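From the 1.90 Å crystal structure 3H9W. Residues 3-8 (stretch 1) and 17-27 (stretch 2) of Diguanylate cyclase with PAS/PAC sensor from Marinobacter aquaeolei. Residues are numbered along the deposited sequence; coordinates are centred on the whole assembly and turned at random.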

# COMPACT_ATOMS: atom_id res chain seq x y z
N LYS A 3 -8.31 -3.29 7.32
CA LYS A 3 -8.06 -2.04 8.10
C LYS A 3 -7.37 -1.01 7.22
O LYS A 3 -7.61 0.19 7.35
N ALA A 4 -6.49 -1.48 6.34
CA ALA A 4 -5.78 -0.58 5.43
C ALA A 4 -6.79 0.13 4.55
O ALA A 4 -7.81 -0.44 4.17
N ILE A 5 -6.52 1.39 4.24
CA ILE A 5 -7.42 2.17 3.41
C ILE A 5 -6.77 2.46 2.08
O ILE A 5 -5.80 3.22 2.00
N PRO A 6 -7.28 1.84 1.00
CA PRO A 6 -6.73 2.06 -0.33
C PRO A 6 -7.19 3.39 -0.91
O PRO A 6 -8.29 3.85 -0.60
N TRP A 7 -6.35 4.00 -1.73
CA TRP A 7 -6.70 5.26 -2.37
C TRP A 7 -5.83 5.49 -3.60
O TRP A 7 -4.78 4.87 -3.76
N LYS A 8 -6.29 6.40 -4.46
CA LYS A 8 -5.58 6.75 -5.68
C LYS A 8 -5.90 8.20 -5.99
O LYS A 8 -7.04 8.65 -5.80
N GLU A 17 -9.40 9.47 -7.08
CA GLU A 17 -10.08 8.61 -8.03
C GLU A 17 -10.98 7.70 -7.19
O GLU A 17 -12.12 7.40 -7.54
N TYR A 18 -10.45 7.27 -6.05
CA TYR A 18 -11.19 6.44 -5.13
C TYR A 18 -10.47 6.39 -3.79
O TYR A 18 -9.28 6.70 -3.70
N ILE A 19 -11.21 6.05 -2.75
CA ILE A 19 -10.67 5.91 -1.41
C ILE A 19 -11.59 4.94 -0.68
O ILE A 19 -12.81 5.09 -0.72
N GLY A 20 -11.00 3.94 -0.05
CA GLY A 20 -11.77 2.93 0.65
C GLY A 20 -12.78 3.44 1.66
O GLY A 20 -12.56 4.47 2.31
N PRO A 21 -13.91 2.74 1.81
CA PRO A 21 -14.95 3.16 2.76
C PRO A 21 -14.47 3.14 4.21
O PRO A 21 -15.06 3.78 5.07
N GLN A 22 -13.40 2.41 4.48
CA GLN A 22 -12.86 2.33 5.84
C GLN A 22 -12.40 3.71 6.33
O GLN A 22 -12.21 3.92 7.53
N ILE A 23 -12.21 4.65 5.39
CA ILE A 23 -11.76 5.99 5.76
C ILE A 23 -12.82 6.70 6.60
O ILE A 23 -12.51 7.59 7.41
N GLU A 24 -14.08 6.31 6.42
CA GLU A 24 -15.18 6.91 7.16
C GLU A 24 -15.21 6.39 8.59
O GLU A 24 -15.38 7.16 9.55
N ALA A 25 -15.04 5.08 8.75
CA ALA A 25 -15.03 4.50 10.09
C ALA A 25 -13.84 5.04 10.87
O ALA A 25 -13.95 5.30 12.07
N LEU A 26 -12.71 5.21 10.19
CA LEU A 26 -11.50 5.69 10.84
C LEU A 26 -11.51 7.19 11.15
O LEU A 26 -11.25 7.60 12.29
N LEU A 27 -11.81 8.02 10.15
CA LEU A 27 -11.80 9.47 10.36
C LEU A 27 -13.16 10.18 10.44
O LEU A 27 -13.22 11.40 10.58

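What sets the places of the side chains? An antiparallel pairing does, held by K8 N to Y18 O (3.1 Å), E17 N to K8 O (2.8 Å) and G20 N to P6 O (2.8 Å). W7 and I19 form a non-hydrogen-bonded pair on one face of the sheet; K8 and Y18, a hydrogen-bonded pair, share the other. G20 leaves no room for a side chain: an ideal CB would lie 2.8 Å from P6 CD, a clash.

How do K8 and Y18 fit together? Y18 takes chi1 p (66°), and its ring comes nearer to the first strand, with K8 CB over one face, 3.8 Å from the ring centroid in a CH-pi contact. K8 is t at all four chi angles, and this full extension carries its ammonium past the ring to E17. There K8 NZ meets E17 OE2 at 3.5 Å, a salt bridge whose hydrogen bond is weak. At the far end of the ring, a water bridges Y18 OH (2.9 Å) and W7 O (3.2 Å), donating to the carbonyl.

Where does the helix meet the strand? Largely at I5, whose CB points sideways but whose chi1 m, chi2 t conformation brings its end nearer. I5 CD1 packs 3.7 Å from I23 CD1 and 3.5 Å from L26 CD2, while I5 CG2 lies 3.9 Å from I19 CG1. I19, t at both chi angles, also has CG1 4.0 Å from W7 CB; the W7 side chain, with chi1 p, leads its indole away.

Does Q22 add a polar link? Its CB points toward the first stretch, and chi1 m with an off-well chi2 of 99° brings NE2 within 2.7 Å of A4 O, but the angle is too poor for a hydrogen bond. Q22 OE1 is buried without a partner.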

# COMPACT_ATOMS: atom_id res chain seq x y z
CB LYS A 3 -7.20 -2.35 9.33
CG LYS A 3 -5.82 -2.91 9.02
CD LYS A 3 -4.71 -1.96 9.47
CE LYS A 3 -3.32 -2.54 9.22
NZ LYS A 3 -3.02 -2.71 7.77
CB ALA A 4 -4.81 -1.37 4.57
CB ILE A 5 -7.76 3.52 4.08
CG1 ILE A 5 -8.34 3.27 5.47
CG2 ILE A 5 -8.75 4.28 3.22
CD1 ILE A 5 -8.34 4.49 6.37
CB PRO A 6 -7.26 0.86 -1.12
CG PRO A 6 -8.63 0.67 -0.51
CD PRO A 6 -8.34 0.82 0.98
CB TRP A 7 -6.53 6.44 -1.39
CG TRP A 7 -5.15 6.58 -0.88
CD1 TRP A 7 -4.64 6.05 0.28
CD2 TRP A 7 -4.05 7.23 -1.53
NE1 TRP A 7 -3.30 6.34 0.39
CE2 TRP A 7 -2.91 7.06 -0.72
CE3 TRP A 7 -3.93 7.94 -2.73
CZ2 TRP A 7 -1.66 7.57 -1.06
CZ3 TRP A 7 -2.68 8.45 -3.08
CH2 TRP A 7 -1.56 8.26 -2.24
CB LYS A 8 -6.02 5.88 -6.85
CG LYS A 8 -5.28 6.20 -8.15
CD LYS A 8 -5.82 5.38 -9.31
CE LYS A 8 -5.03 5.63 -10.59
NZ LYS A 8 -5.55 4.82 -11.72
CB GLU A 17 -9.06 7.78 -8.81
CG GLU A 17 -9.53 7.31 -10.17
CD GLU A 17 -8.73 7.94 -11.30
OE1 GLU A 17 -8.78 9.18 -11.45
OE2 GLU A 17 -8.05 7.19 -12.04
CB TYR A 18 -11.35 5.01 -5.69
CG TYR A 18 -10.07 4.22 -5.84
CD1 TYR A 18 -9.44 3.64 -4.73
CD2 TYR A 18 -9.47 4.06 -7.09
CE1 TYR A 18 -8.25 2.93 -4.87
CE2 TYR A 18 -8.27 3.35 -7.23
CZ TYR A 18 -7.67 2.79 -6.12
OH TYR A 18 -6.48 2.11 -6.26
CB ILE A 19 -10.56 7.27 -0.67
CG1 ILE A 19 -9.86 7.07 0.68
CG2 ILE A 19 -11.94 7.90 -0.49
CD1 ILE A 19 -9.43 8.36 1.34
CB PRO A 21 -16.09 2.18 2.50
CG PRO A 21 -15.36 0.94 2.03
CD PRO A 21 -14.31 1.51 1.10
CB GLN A 22 -11.68 1.36 5.89
CG GLN A 22 -11.92 0.02 5.19
CD GLN A 22 -11.33 -0.04 3.79
OE1 GLN A 22 -11.68 0.75 2.91
NE2 GLN A 22 -10.43 -1.00 3.57
CB ILE A 23 -11.44 6.85 4.50
CG1 ILE A 23 -10.70 8.14 4.90
CG2 ILE A 23 -12.72 7.21 3.77
CD1 ILE A 23 -9.32 7.90 5.51
CB GLU A 24 -16.51 6.62 6.45
CG GLU A 24 -17.66 7.48 6.93
CD GLU A 24 -18.91 7.30 6.09
OE1 GLU A 24 -18.79 7.30 4.84
OE2 GLU A 24 -20.01 7.18 6.67
CB ALA A 25 -14.96 2.98 10.01
CB LEU A 26 -10.27 5.38 9.98
CG LEU A 26 -8.92 5.80 10.60
CD1 LEU A 26 -8.69 4.99 11.87
CD2 LEU A 26 -7.79 5.56 9.61
CB LEU A 27 -10.93 10.12 9.28
CG LEU A 27 -9.47 9.65 9.27
CD1 LEU A 27 -8.71 10.37 8.17
CD2 LEU A 27 -8.83 9.93 10.62
O HOH W 1 -4.82 1.68 -3.88